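Local coordinates for protein cysteine synthase (Fusobacterium nucleatum subsp. nucleatum strain ATCC 25586, PDB 5XEM) that probably makes L-cysteine and acetate from O-acetyl-L-serine and hydrogen sulfide, using pyridoxal 5'-phosphate, and is held here with L-lanthionine in its active site, at residues Val143-Gln146 against Phe147-Val150. Sequence-based numbering, arbitrary orientation.
Sequences VPNQ and FTNV. With 85F ((2R)-2-azanyl-3-[(2R)-2-azanyl-3-oxidanyl-3-oxidanylidene-propyl]sulfanyl-propanoic acid), chain C; ACT (acetate ion), chain F.
The Phe147 ring takes Gln146 CG over one face, a CH-pi contact with that carbon 4.0 Å from the ring centroid. At the ring edge, in its plane, sits Asn145 OD1, 3.4 Å from Phe147 CD2; further round the rim, CE1 packs against CD of the bound lanthionine, 85F. Asn145's amide and the ring stand nearly perpendicular, 81° apart. Gln146 lies alongside Phe147 because its CG is tucked between backbone N and carbonyl carbon (chi1 59°) and the chain then runs out extended. Its NE2 gives a hydrogen bond of 2.9 Å to a carboxylate oxygen, O, of 85F and another to the Ala72 carbonyl, while OE1 is held by Thr77 OG1 and Lys46 NZ.

Behind these two residues the backbone folds into a tight turn. Asn145 O accepts from both Thr148 N, which approaches from above the carbonyl plane, and Asn149 N, almost in line with the C=O at 2.9 Å. Asn145 OD1 adds weak bonds to the amides of Phe147 and Thr148, and ND2 donates to an acetate ion, probably from the crystallisation liquor. Asn149 fastens the far end of the turn: its ND2, with CG trans to the backbone N (chi1 -166°), reaches back to a lone pair of Pro144 O at 2.8 Å, and its OD1 caps Asn151 N where helix 151-167 begins.

Four partners fix the rotation of the Gln146 amide, Lys46 being the predicted cofactor-bearing lysine, not attached in this structure. The loop from strand 141-142 thus presents to the lanthionine carboxylate an N-H whose direction is probably held by the other bonds of the amide, and an aromatic rim to the lanthionine chain, as one side of the active-site pocket.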
loop_
_atom_site.group_PDB
_atom_site.type_symbol
_atom_site.label_atom_id
_atom_site.label_comp_id
_atom_site.label_asym_id
_atom_site.label_seq_id
_atom_site.Cartn_x
_atom_site.Cartn_y
_atom_site.Cartn_z
ATOM N N VAL A 143 13.120 -2.126 24.420
ATOM C CA VAL A 143 13.751 -1.805 23.120
ATOM C C VAL A 143 13.739 -3.065 22.296
ATOM O O VAL A 143 14.416 -4.000 22.667
ATOM C CB VAL A 143 15.211 -1.332 23.327
ATOM C CG1 VAL A 143 15.879 -1.001 21.964
ATOM C CG2 VAL A 143 15.233 -0.134 24.260
ATOM N N PRO A 144 12.983 -3.116 21.174
ATOM C CA PRO A 144 12.957 -4.333 20.359
ATOM C C PRO A 144 14.353 -4.699 19.845
ATOM O O PRO A 144 14.753 -5.874 19.838
ATOM C CB PRO A 144 12.010 -3.972 19.206
ATOM C CG PRO A 144 11.118 -2.939 19.780
ATOM C CD PRO A 144 11.910 -2.178 20.788
ATOM N N ASN A 145 15.104 -3.670 19.466
ATOM C CA ASN A 145 16.431 -3.819 18.844
ATOM C C ASN A 145 16.508 -4.788 17.678
ATOM O O ASN A 145 17.066 -5.881 17.763
ATOM C CB ASN A 145 17.516 -4.100 19.854
ATOM C CG ASN A 145 18.902 -3.666 19.342
ATOM O OD1 ASN A 145 19.145 -3.690 18.136
ATOM N ND2 ASN A 145 19.775 -3.195 20.240
ATOM N N GLN A 146 16.006 -4.348 16.523
ATOM C CA GLN A 146 16.109 -5.145 15.315
ATOM C C GLN A 146 17.546 -5.596 14.968
ATOM O O GLN A 146 17.727 -6.580 14.254
ATOM C CB GLN A 146 15.543 -4.377 14.121
ATOM C CG GLN A 146 16.236 -3.056 13.841
ATOM C CD GLN A 146 15.572 -2.319 12.706
ATOM O OE1 GLN A 146 15.084 -2.925 11.752
ATOM N NE2 GLN A 146 15.531 -1.008 12.820
ATOM N N PHE A 147 18.548 -4.856 15.447
ATOM C CA PHE A 147 19.940 -5.196 15.140
ATOM C C PHE A 147 20.457 -6.445 15.852
ATOM O O PHE A 147 21.354 -7.112 15.343
ATOM C CB PHE A 147 20.834 -3.992 15.432
ATOM C CG PHE A 147 20.406 -2.778 14.694
ATOM C CD1 PHE A 147 20.737 -2.642 13.360
ATOM C CD2 PHE A 147 19.606 -1.808 15.300
ATOM C CE1 PHE A 147 20.298 -1.542 12.643
ATOM C CE2 PHE A 147 19.151 -0.712 14.568
ATOM C CZ PHE A 147 19.510 -0.585 13.248
ATOM N N THR A 148 19.882 -6.746 17.018
ATOM C CA THR A 148 20.367 -7.835 17.879
ATOM C C THR A 148 19.301 -8.892 18.205
ATOM O O THR A 148 19.629 -9.991 18.649
ATOM C CB THR A 148 20.881 -7.242 19.190
ATOM O OG1 THR A 148 19.781 -6.686 19.938
ATOM C CG2 THR A 148 21.886 -6.128 18.890
ATOM N N ASN A 149 18.028 -8.568 17.976
ATOM C CA ASN A 149 16.924 -9.433 18.397
ATOM C C ASN A 149 16.751 -10.588 17.442
ATOM O O ASN A 149 16.407 -10.396 16.272
ATOM C CB ASN A 149 15.644 -8.595 18.496
ATOM C CG ASN A 149 14.510 -9.286 19.242
ATOM O OD1 ASN A 149 14.352 -10.498 19.183
ATOM N ND2 ASN A 149 13.693 -8.491 19.938
ATOM N N VAL A 150 16.965 -11.817 17.922
ATOM C CA VAL A 150 16.818 -12.976 17.022
ATOM C C VAL A 150 15.424 -13.147 16.463
ATOM O O VAL A 150 15.254 -13.816 15.455
ATOM C CB VAL A 150 17.262 -14.322 17.633
ATOM C CG1 VAL A 150 18.728 -14.229 18.031
ATOM C CG2 VAL A 150 16.368 -14.713 18.788
HETATM N N 85F C . 15.432 -1.115 7.217
HETATM C CA 85F C . 15.669 -0.987 8.671
HETATM C CB 85F C . 17.067 -0.389 8.939
HETATM S SG 85F C . 18.411 -1.488 8.560
HETATM C CD 85F C . 19.922 -0.635 9.063
HETATM C CE 85F C . 20.192 0.702 8.323
HETATM N NZ2 85F C . 20.079 0.551 6.866
HETATM C CZ1 85F C . 21.640 1.141 8.669
HETATM O OH1 85F C . 22.092 2.117 7.998
HETATM O OH2 85F C . 22.303 0.535 9.557
HETATM C C 85F C . 14.608 -0.129 9.325
HETATM O OXT 85F C . 13.513 -0.048 8.746
HETATM O O 85F C . 14.892 0.403 10.427
HETATM C C ACT F . 19.298 -1.277 23.432
HETATM O O ACT F . 19.149 -2.448 23.078
HETATM O OXT ACT F . 18.810 -0.863 24.491
HETATM C CH3 ACT F . 20.096 -0.360 22.547
#